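Local coordinates for protein Polyphosphate:AMP phosphotransferase (Pseudomonas aeruginosa PAO1, PDB 3CZP) that transfers phosphate from inorganic polyphosphate to AMP to make ADP, and less efficiently to GMP to make GDP, with magnesium as cofactor, at residues I46-N49 against G55-E58; P88-F93 against E396-E401; G108-Q113 against E136-M141; Q130-A135 against E197-R202. All blocks are in the same frame, centred on the assembly; numbering follows the deposited sequence. Where two conformers were deposited one is given.

Contact 1. Residues I46-N49 against G55-E58; sequences ILIN and GKGE
Lys-56 lays its aliphatic chain along Ile-48 and the carbonyl end of Asn-49. The Lys-56 chain and the Ile-48 branch run past each other in opposite directions. Ile-48 makes the touch with its CG2 methyl, which sits 3.6 Å from Lys-56 CB. That methyl is anti to the backbone N (CG1 has chi1 -58°), and this turns it toward the helix start. Further along the lysine, CD rests 3.5 Å from the carbonyl carbon of Asn-49. Neither touch is a hydrogen bond; both are van der Waals contacts with a buried strand. The lysine then bends at chi3 (-82°), which brings NZ round to a hydrogen bond with the carbonyl O of Gly-50. The ammonium end is thus tied to the last residue of strand 44-50, where the loop takes over.

This is the strand-loop-helix corner of a P-loop. Strand 44-50 leads into the sequence GIEGAGKG, close to the Walker A pattern, and helix 56-66 follows it. Lys-56 is the lysine of that pattern, but the N-terminal PPK2 domain seems to be catalytically inactive. Gly-55 is the N-cap of the helix. Its backbone angles, with phi at 90°, are ones that glycine takes up easily.

Asn-49 offers the contact its backbone. Its beta carbon is directed away from residues 55-58, and OD1 takes a hydrogen bond from Asn-109 ND2. Ile-48 is also packed against Ile-105 and Phe-107 of the neighbouring strand 103-107. On strand 148-155, Phe-154 touches both Ile-48 and Lys-56.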
loop_
_atom_site.group_PDB
_atom_site.type_symbol
_atom_site.label_atom_id
_atom_site.label_comp_id
_atom_site.label_asym_id
_atom_site.label_seq_id
_atom_site.Cartn_x
_atom_site.Cartn_y
_atom_site.Cartn_z
ATOM N N ILE A 46 -6.304 -0.006 19.447
ATOM C CA ILE A 46 -7.154 -0.659 20.428
ATOM C C ILE A 46 -7.295 -2.142 20.078
ATOM O O ILE A 46 -7.757 -2.474 19.029
ATOM C CB ILE A 46 -8.581 -0.004 20.489
ATOM C CG1 ILE A 46 -8.508 1.534 20.736
ATOM C CG2 ILE A 46 -9.464 -0.740 21.469
ATOM C CD1 ILE A 46 -9.890 2.295 20.471
ATOM N N LEU A 47 -6.809 -3.004 20.971
ATOM C CA LEU A 47 -6.974 -4.467 20.860
ATOM C C LEU A 47 -8.170 -4.943 21.664
ATOM O O LEU A 47 -8.407 -4.501 22.788
ATOM C CB LEU A 47 -5.722 -5.189 21.289
ATOM C CG LEU A 47 -4.341 -4.697 20.776
ATOM C CD1 LEU A 47 -3.218 -5.655 21.285
ATOM C CD2 LEU A 47 -4.321 -4.440 19.278
ATOM N N ILE A 48 -8.908 -5.857 21.054
ATOM C CA ILE A 48 -10.188 -6.362 21.553
ATOM C C ILE A 48 -10.039 -7.856 21.638
ATOM O O ILE A 48 -9.763 -8.486 20.627
ATOM C CB ILE A 48 -11.415 -5.950 20.608
ATOM C CG1 ILE A 48 -11.480 -4.422 20.474
ATOM C CG2 ILE A 48 -12.713 -6.579 21.075
ATOM C CD1 ILE A 48 -11.780 -3.648 21.782
ATOM N N ASN A 49 -10.165 -8.382 22.854
ATOM C CA ASN A 49 -9.928 -9.757 23.188
ATOM C C ASN A 49 -10.812 -10.215 24.349
ATOM O O ASN A 49 -11.493 -9.388 24.951
ATOM C CB ASN A 49 -8.472 -9.888 23.624
ATOM C CG ASN A 49 -7.457 -9.734 22.445
ATOM O OD1 ASN A 49 -6.809 -8.686 22.321
ATOM N ND2 ASN A 49 -7.312 -10.785 21.614
ATOM N N GLY A 55 -19.292 -9.375 24.898
ATOM C CA GLY A 55 -19.654 -8.080 24.381
ATOM C C GLY A 55 -18.588 -7.334 23.612
ATOM O O GLY A 55 -18.632 -6.086 23.525
ATOM N N LYS A 56 -17.625 -8.084 23.067
ATOM C CA LYS A 56 -16.533 -7.517 22.263
ATOM C C LYS A 56 -17.044 -6.715 21.053
ATOM O O LYS A 56 -16.723 -5.539 20.894
ATOM C CB LYS A 56 -15.566 -8.638 21.797
ATOM C CG LYS A 56 -14.884 -9.381 22.945
ATOM C CD LYS A 56 -13.779 -10.458 22.491
ATOM C CE LYS A 56 -14.363 -11.802 22.069
ATOM N NZ LYS A 56 -13.266 -12.764 21.591
ATOM N N GLY A 57 -17.793 -7.382 20.197
ATOM C CA GLY A 57 -18.284 -6.804 18.977
ATOM C C GLY A 57 -19.349 -5.789 19.233
ATOM O O GLY A 57 -19.321 -4.715 18.668
ATOM N N GLU A 58 -20.275 -6.108 20.117
ATOM C CA GLU A 58 -21.270 -5.120 20.569
ATOM C C GLU A 58 -20.632 -3.806 21.049
ATOM O O GLU A 58 -21.093 -2.690 20.729
ATOM C CB GLU A 58 -22.075 -5.702 21.716
ATOM C CG GLU A 58 -22.999 -6.836 21.270
ATOM C CD GLU A 58 -22.373 -8.264 21.427
ATOM O OE1 GLU A 58 -21.104 -8.446 21.462
ATOM O OE2 GLU A 58 -23.201 -9.214 21.503
#

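Contact 2. Residues P88-F93 against E396-E401; sequences PPQWRF and EEQLSE
A single water joins Gln-90 to Gln-398. It accepts from the backbone N of Gln-90 at 2.9 Å and from NE2 of Gln-398 at 2.6 Å. The second distance is short for such a bond and carries little weight. No direct hydrogen bond spans the two segments, so this water is the polar link between them. The two glutamine side chains cross at about a right angle, yet their amide planes lie only 5° apart. Gln-90 NE2 stands 3.7 Å from Gln-398 NE2, which is a van der Waals touch between two donors. Gln-398 NE2 also lies 3.8 Å from Gln-90 CB. The chain of Gln-398 folds over at chi2 (-64°), and this carries its amide to the water. Gln-90 keeps an extended chain beyond CG. Its OE1 accepts a hydrogen bond from Trp-94 NE1, which anchors the amide to helix 91-96.

The contact joins the two fused PPK2 domains of one chain. Residues 88-93 belong to the N-terminal domain. Helix 382-402, which carries 396-401, belongs to the C-terminal one.

Beside the glutamines lies an apolar touch. Pro-88 CG meets the CD2 methyl of Leu-399 at 3.9 Å. Leu-399 starts out facing away from residues 88-93, but its CD2 methyl comes back to the ring. Pro-88 opens a type I beta turn that ends at Trp-91, closed by a 3.1 Å bond from Trp-91 N to Pro-88 O. That turn puts the proline ring and the side chain of Gln-90 against helix 382-402. Trp-351 of the C-terminal domain touches Pro-88, Gln-90 and Leu-399.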
loop_
_atom_site.group_PDB
_atom_site.type_symbol
_atom_site.label_atom_id
_atom_site.label_comp_id
_atom_site.label_asym_id
_atom_site.label_seq_id
_atom_site.Cartn_x
_atom_site.Cartn_y
_atom_site.Cartn_z
ATOM N N PRO A 88 6.133 -13.108 6.355
ATOM C CA PRO A 88 6.177 -13.441 7.776
ATOM C C PRO A 88 4.923 -12.981 8.527
ATOM O O PRO A 88 4.275 -12.037 8.076
ATOM C CB PRO A 88 7.420 -12.737 8.267
ATOM C CG PRO A 88 8.253 -12.486 6.980
ATOM C CD PRO A 88 7.295 -12.298 5.923
ATOM N N PRO A 89 4.486 -13.770 9.526
ATOM C CA PRO A 89 3.232 -13.513 10.232
ATOM C C PRO A 89 2.999 -12.087 10.694
ATOM O O PRO A 89 1.849 -11.680 10.742
ATOM C CB PRO A 89 3.283 -14.454 11.458
ATOM C CG PRO A 89 4.530 -15.221 11.355
ATOM C CD PRO A 89 5.048 -15.070 9.954
ATOM N N GLN A 90 4.052 -11.386 11.074
ATOM C CA GLN A 90 3.957 -10.020 11.586
ATOM C C GLN A 90 3.567 -8.954 10.499
ATOM O O GLN A 90 2.938 -7.923 10.813
ATOM C CB GLN A 90 5.300 -9.622 12.238
ATOM C CG GLN A 90 5.119 -8.499 13.302
ATOM C CD GLN A 90 6.346 -8.237 14.149
ATOM O OE1 GLN A 90 7.192 -7.457 13.749
ATOM N NE2 GLN A 90 6.403 -8.822 15.377
ATOM N N TRP A 91 3.911 -9.235 9.244
ATOM C CA TRP A 91 3.704 -8.317 8.126
ATOM C C TRP A 91 2.267 -7.818 8.031
ATOM O O TRP A 91 2.019 -6.653 7.781
ATOM C CB TRP A 91 4.125 -9.032 6.842
ATOM C CG TRP A 91 4.060 -8.188 5.600
ATOM C CD1 TRP A 91 5.040 -7.342 5.107
ATOM C CD2 TRP A 91 2.991 -8.154 4.666
ATOM N NE1 TRP A 91 4.601 -6.765 3.944
ATOM C CE2 TRP A 91 3.355 -7.255 3.646
ATOM C CE3 TRP A 91 1.803 -8.857 4.546
ATOM C CZ2 TRP A 91 2.532 -7.013 2.547
ATOM C CZ3 TRP A 91 0.978 -8.600 3.487
ATOM C CH2 TRP A 91 1.333 -7.694 2.495
ATOM N N ARG A 92 1.312 -8.713 8.172
ATOM C CA ARG A 92 -0.064 -8.344 8.008
ATOM C C ARG A 92 -0.563 -7.359 9.038
ATOM O O ARG A 92 -1.538 -6.618 8.779
ATOM C CB ARG A 92 -0.928 -9.561 8.112
ATOM C CG ARG A 92 -0.953 -10.156 9.453
ATOM C CD ARG A 92 -1.820 -11.430 9.435
ATOM N NE ARG A 92 -1.021 -12.503 8.866
ATOM C CZ ARG A 92 -1.402 -13.771 8.792
ATOM N NH1 ARG A 92 -2.595 -14.156 9.242
ATOM N NH2 ARG A 92 -0.558 -14.661 8.307
ATOM N N PHE A 93 0.018 -7.388 10.243
ATOM C CA PHE A 93 -0.322 -6.378 11.243
ATOM C C PHE A 93 0.319 -5.039 10.888
ATOM O O PHE A 93 -0.302 -3.943 10.963
ATOM C CB PHE A 93 0.150 -6.841 12.621
ATOM C CG PHE A 93 -0.475 -8.126 13.053
ATOM C CD1 PHE A 93 -1.853 -8.237 13.131
ATOM C CD2 PHE A 93 0.292 -9.208 13.382
ATOM C CE1 PHE A 93 -2.441 -9.402 13.496
ATOM C CE2 PHE A 93 -0.322 -10.394 13.770
ATOM C CZ PHE A 93 -1.690 -10.463 13.809
ATOM N N GLU A 396 14.935 -8.867 12.108
ATOM C CA GLU A 396 15.701 -9.824 11.321
ATOM C C GLU A 396 15.454 -11.248 11.731
ATOM O O GLU A 396 15.478 -12.145 10.894
ATOM C CB GLU A 396 17.198 -9.493 11.347
ATOM C CG GLU A 396 17.456 -8.229 10.523
ATOM C CD GLU A 396 18.896 -7.765 10.533
ATOM O OE1 GLU A 396 19.764 -8.451 11.121
ATOM O OE2 GLU A 396 19.124 -6.687 9.951
ATOM N N GLU A 397 15.205 -11.442 13.023
ATOM C CA GLU A 397 14.821 -12.756 13.547
ATOM C C GLU A 397 13.460 -13.202 13.075
ATOM O O GLU A 397 13.285 -14.381 12.787
ATOM C CB GLU A 397 14.866 -12.734 15.060
ATOM C CG GLU A 397 14.360 -13.957 15.719
ATOM C CD GLU A 397 14.382 -13.837 17.249
ATOM O OE1 GLU A 397 13.581 -13.024 17.803
ATOM O OE2 GLU A 397 15.217 -14.553 17.858
ATOM N N GLN A 398 12.489 -12.277 13.049
ATOM C CA GLN A 398 11.161 -12.549 12.474
ATOM C C GLN A 398 11.318 -13.031 11.017
ATOM O O GLN A 398 10.658 -13.957 10.582
ATOM C CB GLN A 398 10.221 -11.310 12.522
ATOM C CG GLN A 398 9.707 -10.769 13.910
ATOM C CD GLN A 398 8.806 -11.786 14.637
ATOM O OE1 GLN A 398 9.178 -12.289 15.710
ATOM N NE2 GLN A 398 7.622 -12.097 14.055
ATOM N N LEU A 399 12.161 -12.364 10.239
ATOM C CA LEU A 399 12.371 -12.704 8.840
ATOM C C LEU A 399 13.017 -14.127 8.754
ATOM O O LEU A 399 12.542 -14.996 8.032
ATOM C CB LEU A 399 13.252 -11.642 8.151
ATOM C CG LEU A 399 12.802 -10.175 8.082
ATOM C CD1 LEU A 399 13.862 -9.349 7.282
ATOM C CD2 LEU A 399 11.295 -10.047 7.512
ATOM N N SER A 400 14.101 -14.349 9.484
ATOM C CA SER A 400 14.800 -15.649 9.517
ATOM C C SER A 400 13.858 -16.805 9.856
ATOM O O SER A 400 13.892 -17.865 9.230
ATOM C CB SER A 400 15.923 -15.597 10.558
ATOM O OG SER A 400 16.722 -16.764 10.538
ATOM N N GLU A 401 13.042 -16.590 10.879
ATOM C CA GLU A 401 12.125 -17.599 11.379
ATOM C C GLU A 401 11.119 -18.046 10.334
ATOM O O GLU A 401 10.679 -19.192 10.330
ATOM C CB GLU A 401 11.427 -17.082 12.638
ATOM C CG GLU A 401 12.359 -17.190 13.850
ATOM C CD GLU A 401 11.722 -16.945 15.231
ATOM O OE1 GLU A 401 10.553 -16.480 15.357
ATOM O OE2 GLU A 401 12.473 -17.223 16.199
HETATM O O HOH W 1 6.753 -12.328 11.600
#

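Contact 3. Residues G108-Q113 against E136-M141; sequences GNWYSQ and ERFERM. With EDO (1,2-ethanediol), chain G.
Glu-139 OE2 accepts two hydrogen bonds from neighbouring residues of helix 110-119. Trp-110 NE1 gives the first, at 2.9 Å from Glu-139 OE2. It is nearly straight (166°), lies in the indole plane and uses the anti lone pair of the oxygen. Tyr-111 OH donates the second, at 2.6 Å from the same OE2. This donor comes from above the carboxylate plane, so the two bonds meet the oxygen from different directions.

Next to the carboxylate, Phe-138 makes a T-shaped stack on Trp-110. The phenyl edge points at one face of the indole six-membered ring, with the planes at 88° and the centroids 5.1 Å apart. Its closest atom, Phe-138 CE2, is 3.6 Å from Trp-110 CH2. Trp-110 CG lies between the backbone N and the carbonyl carbon (chi1 41°), and this directs the indole across to helix 125-144.

Further out, the start of helix 110-119 holds both donors in place. Asn-109 is its N-cap: OD1 accepts weakly from Tyr-111 N. Asn-109 and Ser-112 form a capping box, in which Asn-109 N gives a weak bond to Ser-112 OG. Asn-109 ND2 also bonds to Phe-106 O. Phe-93 meets Trp-110 edge-to-face, and Trp-210 does the same with Tyr-111.

Lys-151 forms a salt bridge with Glu-139 OE1 and a hydrogen bond with Tyr-111 OH. In the second domain Glu-396 also has a tryptophan, a tyrosine and a lysine as partners. With a lysine and two donors around it, the buried carboxylate of Glu-139 is probably negatively charged.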
loop_
_atom_site.group_PDB
_atom_site.type_symbol
_atom_site.label_atom_id
_atom_site.label_comp_id
_atom_site.label_asym_id
_atom_site.label_seq_id
_atom_site.Cartn_x
_atom_site.Cartn_y
_atom_site.Cartn_z
ATOM N N GLY A 108 -9.151 -10.281 16.350
ATOM C CA GLY A 108 -8.321 -11.390 15.798
ATOM C C GLY A 108 -6.853 -11.011 15.691
ATOM O O GLY A 108 -6.203 -11.313 14.668
ATOM N N ASN A 109 -6.316 -10.360 16.731
ATOM C CA ASN A 109 -5.009 -9.759 16.638
ATOM C C ASN A 109 -3.964 -10.858 17.020
ATOM O O ASN A 109 -4.270 -12.041 17.020
ATOM C CB ASN A 109 -4.984 -8.513 17.534
ATOM C CG ASN A 109 -5.481 -8.818 18.942
ATOM O OD1 ASN A 109 -4.995 -9.752 19.604
ATOM N ND2 ASN A 109 -6.461 -8.091 19.374
ATOM N N TRP A 110 -2.763 -10.469 17.365
ATOM C CA TRP A 110 -1.727 -11.442 17.713
ATOM C C TRP A 110 -2.085 -12.320 18.957
ATOM O O TRP A 110 -1.797 -13.493 18.984
ATOM C CB TRP A 110 -0.389 -10.709 17.838
ATOM C CG TRP A 110 -0.398 -9.384 18.507
ATOM C CD1 TRP A 110 -0.159 -9.145 19.807
ATOM C CD2 TRP A 110 -0.655 -8.098 17.897
ATOM N NE1 TRP A 110 -0.209 -7.809 20.056
ATOM C CE2 TRP A 110 -0.528 -7.135 18.909
ATOM C CE3 TRP A 110 -0.978 -7.672 16.596
ATOM C CZ2 TRP A 110 -0.669 -5.766 18.660
ATOM C CZ3 TRP A 110 -1.159 -6.312 16.361
ATOM C CH2 TRP A 110 -1.009 -5.386 17.393
ATOM N N TYR A 111 -2.786 -11.775 19.935
ATOM C CA TYR A 111 -3.273 -12.524 21.091
ATOM C C TYR A 111 -4.282 -13.601 20.781
ATOM O O TYR A 111 -4.152 -14.722 21.277
ATOM C CB TYR A 111 -3.830 -11.569 22.124
ATOM C CG TYR A 111 -2.789 -10.642 22.643
ATOM C CD1 TYR A 111 -1.701 -11.138 23.366
ATOM C CD2 TYR A 111 -2.842 -9.303 22.402
ATOM C CE1 TYR A 111 -0.716 -10.319 23.843
ATOM C CE2 TYR A 111 -1.855 -8.472 22.864
ATOM C CZ TYR A 111 -0.797 -8.991 23.635
ATOM O OH TYR A 111 0.218 -8.152 24.122
ATOM N N SER A 112 -5.269 -13.296 19.951
ATOM C CA SER A 112 -6.238 -14.294 19.504
ATOM C C SER A 112 -5.488 -15.411 18.810
ATOM O O SER A 112 -5.743 -16.567 19.039
ATOM C CB SER A 112 -7.282 -13.715 18.543
ATOM O OG SER A 112 -7.662 -12.406 18.918
ATOM N N GLN A 113 -4.559 -15.057 17.933
ATOM C CA GLN A 113 -3.773 -16.059 17.242
ATOM C C GLN A 113 -3.042 -17.017 18.190
ATOM O O GLN A 113 -3.248 -18.241 18.093
ATOM C CB GLN A 113 -2.787 -15.383 16.287
ATOM C CG GLN A 113 -3.458 -14.635 15.092
ATOM C CD GLN A 113 -2.442 -14.197 14.063
ATOM O OE1 GLN A 113 -1.300 -13.890 14.408
ATOM N NE2 GLN A 113 -2.864 -14.124 12.793
ATOM N N GLU A 136 5.314 -8.564 23.470
ATOM C CA GLU A 136 5.788 -7.568 24.403
ATOM C C GLU A 136 6.758 -6.657 23.659
ATOM O O GLU A 136 6.646 -5.451 23.724
ATOM C CB GLU A 136 6.371 -8.224 25.664
ATOM C CG GLU A 136 6.690 -7.339 26.843
ATOM C CD GLU A 136 7.963 -6.512 26.689
ATOM O OE1 GLU A 136 8.886 -6.841 25.911
ATOM O OE2 GLU A 136 8.015 -5.479 27.376
ATOM N N ARG A 137 7.701 -7.223 22.914
ATOM C CA ARG A 137 8.705 -6.423 22.195
ATOM C C ARG A 137 8.072 -5.532 21.064
ATOM O O ARG A 137 8.520 -4.422 20.835
ATOM C CB ARG A 137 9.840 -7.326 21.665
ATOM C CG ARG A 137 10.737 -7.904 22.788
ATOM C CD ARG A 137 11.942 -8.723 22.266
ATOM N NE ARG A 137 11.644 -9.524 21.049
ATOM C CZ ARG A 137 11.278 -10.816 20.996
ATOM N NH1 ARG A 137 11.151 -11.550 22.069
ATOM N NH2 ARG A 137 11.042 -11.375 19.821
ATOM N N PHE A 138 7.139 -6.088 20.324
ATOM C CA PHE A 138 6.432 -5.384 19.248
ATOM C C PHE A 138 5.685 -4.194 19.878
ATOM O O PHE A 138 5.924 -3.050 19.512
ATOM C CB PHE A 138 5.524 -6.372 18.543
ATOM C CG PHE A 138 4.678 -5.788 17.457
ATOM C CD1 PHE A 138 5.214 -5.212 16.371
ATOM C CD2 PHE A 138 3.291 -5.826 17.556
ATOM C CE1 PHE A 138 4.417 -4.660 15.395
ATOM C CE2 PHE A 138 2.515 -5.315 16.568
ATOM C CZ PHE A 138 3.082 -4.730 15.482
ATOM N N GLU A 139 4.857 -4.464 20.883
ATOM C CA GLU A 139 4.126 -3.372 21.551
ATOM C C GLU A 139 5.029 -2.313 22.128
ATOM O O GLU A 139 4.716 -1.134 22.027
ATOM C CB GLU A 139 3.202 -3.862 22.610
ATOM C CG GLU A 139 2.159 -4.764 21.967
ATOM C CD GLU A 139 1.198 -5.330 22.887
ATOM O OE1 GLU A 139 1.251 -4.996 24.094
ATOM O OE2 GLU A 139 0.368 -6.177 22.381
ATOM N N ARG A 140 6.147 -2.738 22.693
ATOM C CA ARG A 140 7.083 -1.753 23.292
ATOM C C ARG A 140 7.621 -0.768 22.262
ATOM O O ARG A 140 7.790 0.436 22.549
ATOM C CB ARG A 140 8.210 -2.463 24.021
ATOM C CG ARG A 140 9.122 -1.555 24.818
ATOM C CD ARG A 140 10.340 -2.261 25.369
ATOM N NE ARG A 140 9.918 -3.031 26.531
ATOM C CZ ARG A 140 9.838 -2.558 27.782
ATOM N NH1 ARG A 140 10.229 -1.312 28.096
ATOM N NH2 ARG A 140 9.373 -3.349 28.733
HETATM N N MSE A 141 7.920 -1.291 21.077
HETATM C CA MSE A 141 8.500 -0.484 20.016
HETATM C C MSE A 141 7.460 0.505 19.487
HETATM O O MSE A 141 7.754 1.642 19.203
HETATM C CB MSE A 141 9.010 -1.418 18.908
HETATM C CG MSE A 141 9.416 -0.734 17.612
HETATM SE SE MSE A 141 10.071 -1.982 16.276
HETATM C CE MSE A 141 8.626 -3.289 16.366
HETATM C C1 EDO G . 7.579 2.399 26.120
HETATM O O1 EDO G . 7.274 3.811 26.100
HETATM C C2 EDO G . 8.662 2.084 27.172
HETATM O O2 EDO G . 9.859 1.491 26.620
#

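Contact 4. Residues Q130-A135 against E197-R202; sequences QAIDAA and ERVLRR
Ile-132 carries the apolar side of this contact, reaching from helix 125-144 to three residues of helix 186-203. Its CD1 methyl touches Val-199 CG2 at 3.8 Å, and the two side chains meet at a slant. The CG2 branch of Ile-132 reaches the other way along the helix and packs on Arg-202 CB at 3.6 Å. That branch is anti to the backbone N, while CG1 (chi1 -68°) lies beside it; the fork therefore spreads over two turns of the facing helix. Arg-198 CG makes a looser touch, 4.2 Å from Ile-132 CD1. Both arginines offer carbon to the isoleucine and send their charged ends on past it.

The polar link is indirect. One water donates to Asp-133 OD1 at 2.6 Å and accepts from Arg-202 NH2 at 3.0 Å. The two charged groups themselves do not touch. Arg-202 is extended from CG to NE, which brings its guanidinium to this water. One face of that guanidinium lies over Arg-198 CG of the preceding turn. A long, weak ion pair with Asp-129 adds a second acidic neighbour on helix 125-144.

The short helical segments run in roughly the same direction, at 30°, with their axes 10.1 Å apart. Helix 110-119 packs against both: Met-114 touches Ile-132, and Tyr-111 and Leu-115 touch Val-199. Leu-200 meanwhile packs on Trp-210 and Val-212 of strand 210-214. Such helices packed against a parallel sheet of strand order 2-3-1-4-5 are typical of the P-loop kinase fold.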
loop_
_atom_site.group_PDB
_atom_site.type_symbol
_atom_site.label_atom_id
_atom_site.label_comp_id
_atom_site.label_asym_id
_atom_site.label_seq_id
_atom_site.Cartn_x
_atom_site.Cartn_y
_atom_site.Cartn_z
ATOM N N GLN A 130 7.267 -17.781 23.395
ATOM C CA GLN A 130 8.008 -16.993 22.399
ATOM C C GLN A 130 7.129 -15.926 21.781
ATOM O O GLN A 130 7.584 -14.829 21.638
ATOM C CB GLN A 130 8.635 -17.881 21.336
ATOM C CG GLN A 130 9.799 -18.724 21.942
ATOM C CD GLN A 130 10.273 -19.810 21.035
ATOM O OE1 GLN A 130 10.224 -19.661 19.825
ATOM N NE2 GLN A 130 10.763 -20.906 21.611
ATOM N N ALA A 131 5.894 -16.296 21.431
ATOM C CA ALA A 131 4.867 -15.432 20.925
ATOM C C ALA A 131 4.541 -14.353 21.918
ATOM O O ALA A 131 4.359 -13.188 21.553
ATOM C CB ALA A 131 3.587 -16.248 20.581
ATOM N N ILE A 132 4.474 -14.730 23.183
ATOM C CA ILE A 132 4.245 -13.762 24.229
ATOM C C ILE A 132 5.330 -12.735 24.218
ATOM O O ILE A 132 5.027 -11.540 24.212
ATOM C CB ILE A 132 4.119 -14.382 25.663
ATOM C CG1 ILE A 132 2.841 -15.209 25.749
ATOM C CG2 ILE A 132 4.090 -13.269 26.709
ATOM C CD1 ILE A 132 2.669 -16.024 27.060
ATOM N N ASP A 133 6.587 -13.172 24.263
ATOM C CA ASP A 133 7.717 -12.215 24.307
ATOM C C ASP A 133 7.776 -11.332 23.048
ATOM O O ASP A 133 8.066 -10.126 23.134
ATOM C CB ASP A 133 9.056 -12.934 24.460
ATOM C CG ASP A 133 9.228 -13.633 25.800
ATOM O OD1 ASP A 133 8.501 -13.332 26.799
ATOM O OD2 ASP A 133 10.102 -14.542 25.835
ATOM N N ALA A 134 7.532 -11.915 21.887
ATOM C CA ALA A 134 7.465 -11.138 20.604
ATOM C C ALA A 134 6.400 -10.021 20.627
ATOM O O ALA A 134 6.613 -8.957 20.063
ATOM C CB ALA A 134 7.238 -12.100 19.344
ATOM N N ALA A 135 5.288 -10.269 21.300
ATOM C CA ALA A 135 4.231 -9.320 21.430
ATOM C C ALA A 135 4.710 -8.192 22.341
ATOM O O ALA A 135 4.564 -6.998 21.996
ATOM C CB ALA A 135 2.964 -9.987 22.009
ATOM N N GLU A 197 -4.385 -15.835 31.471
ATOM C CA GLU A 197 -3.684 -15.321 32.630
ATOM C C GLU A 197 -2.185 -15.109 32.429
ATOM O O GLU A 197 -1.606 -14.089 32.892
ATOM C CB GLU A 197 -3.950 -16.203 33.834
ATOM C CG GLU A 197 -3.364 -15.641 35.102
ATOM C CD GLU A 197 -4.194 -16.076 36.287
ATOM O OE1 GLU A 197 -4.047 -17.242 36.637
ATOM O OE2 GLU A 197 -5.037 -15.300 36.801
ATOM N N ARG A 198 -1.547 -16.091 31.783
ATOM C CA ARG A 198 -0.123 -16.065 31.496
ATOM C C ARG A 198 0.207 -14.980 30.474
ATOM O O ARG A 198 1.112 -14.188 30.685
ATOM C CB ARG A 198 0.310 -17.445 30.983
ATOM C CG ARG A 198 1.788 -17.631 30.784
ATOM C CD ARG A 198 2.124 -19.039 30.265
ATOM N NE ARG A 198 1.591 -19.963 31.246
ATOM C CZ ARG A 198 2.260 -20.827 31.992
ATOM N NH1 ARG A 198 3.572 -21.013 31.836
ATOM N NH2 ARG A 198 1.569 -21.556 32.900
ATOM N N VAL A 199 -0.567 -14.905 29.393
ATOM C CA VAL A 199 -0.428 -13.801 28.418
ATOM C C VAL A 199 -0.577 -12.422 28.995
ATOM O O VAL A 199 0.271 -11.542 28.756
ATOM C CB VAL A 199 -1.420 -13.995 27.200
ATOM C CG1 VAL A 199 -1.434 -12.836 26.310
ATOM C CG2 VAL A 199 -1.019 -15.281 26.387
ATOM N N LEU A 200 -1.641 -12.224 29.785
ATOM C CA LEU A 200 -1.950 -10.931 30.366
ATOM C C LEU A 200 -0.917 -10.456 31.413
ATOM O O LEU A 200 -0.465 -9.321 31.369
ATOM C CB LEU A 200 -3.399 -10.926 30.947
ATOM C CG LEU A 200 -4.463 -10.401 29.945
ATOM C CD1 LEU A 200 -4.492 -11.182 28.595
ATOM C CD2 LEU A 200 -5.822 -10.416 30.627
ATOM N N ARG A 201 -0.478 -11.336 32.300
ATOM C CA ARG A 201 0.546 -10.989 33.257
ATOM C C ARG A 201 1.820 -10.489 32.592
ATOM O O ARG A 201 2.463 -9.508 33.053
ATOM C CB ARG A 201 0.812 -12.207 34.165
ATOM C CG ARG A 201 2.076 -12.158 35.057
ATOM C CD ARG A 201 1.978 -11.091 36.172
ATOM N NE ARG A 201 3.229 -11.082 36.927
ATOM C CZ ARG A 201 3.468 -11.823 37.994
ATOM N NH1 ARG A 201 4.667 -11.737 38.584
ATOM N NH2 ARG A 201 2.515 -12.658 38.446
ATOM N N ARG A 202 2.217 -11.170 31.525
ATOM C CA ARG A 202 3.481 -10.908 30.866
ATOM C C ARG A 202 3.484 -9.677 29.941
ATOM O O ARG A 202 4.533 -9.117 29.638
ATOM C CB ARG A 202 3.925 -12.175 30.104
ATOM C CG ARG A 202 4.092 -13.352 31.023
ATOM C CD ARG A 202 4.768 -14.521 30.409
ATOM N NE ARG A 202 4.824 -15.659 31.328
ATOM C CZ ARG A 202 5.373 -16.825 31.034
ATOM N NH1 ARG A 202 5.362 -17.800 31.947
ATOM N NH2 ARG A 202 5.933 -17.030 29.850
HETATM O O HOH W 2 7.111 -15.404 27.571
#

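Contact 1 closes first, a short loop from strand 44-50 to helix 56-66. Contact 2 opens next and closes last, some 300 residues on, where it ties the N-terminal PPK2 domain to the C-terminal one. Contacts 3 and 4 both lie within that long span. Their segments alternate along the chain, so they cross, and both use helix 125-144: contact 3 joins it to helix 110-119, contact 4 to helix 186-203. Trp-110 packs on Ala-135 between them. Asn-49 and Asn-109 connect contact 1 to contact 3. Phe-93 and Trp-110 connect contact 2 to contact 3, so the P-loop strand is linked through helices to the domain interface.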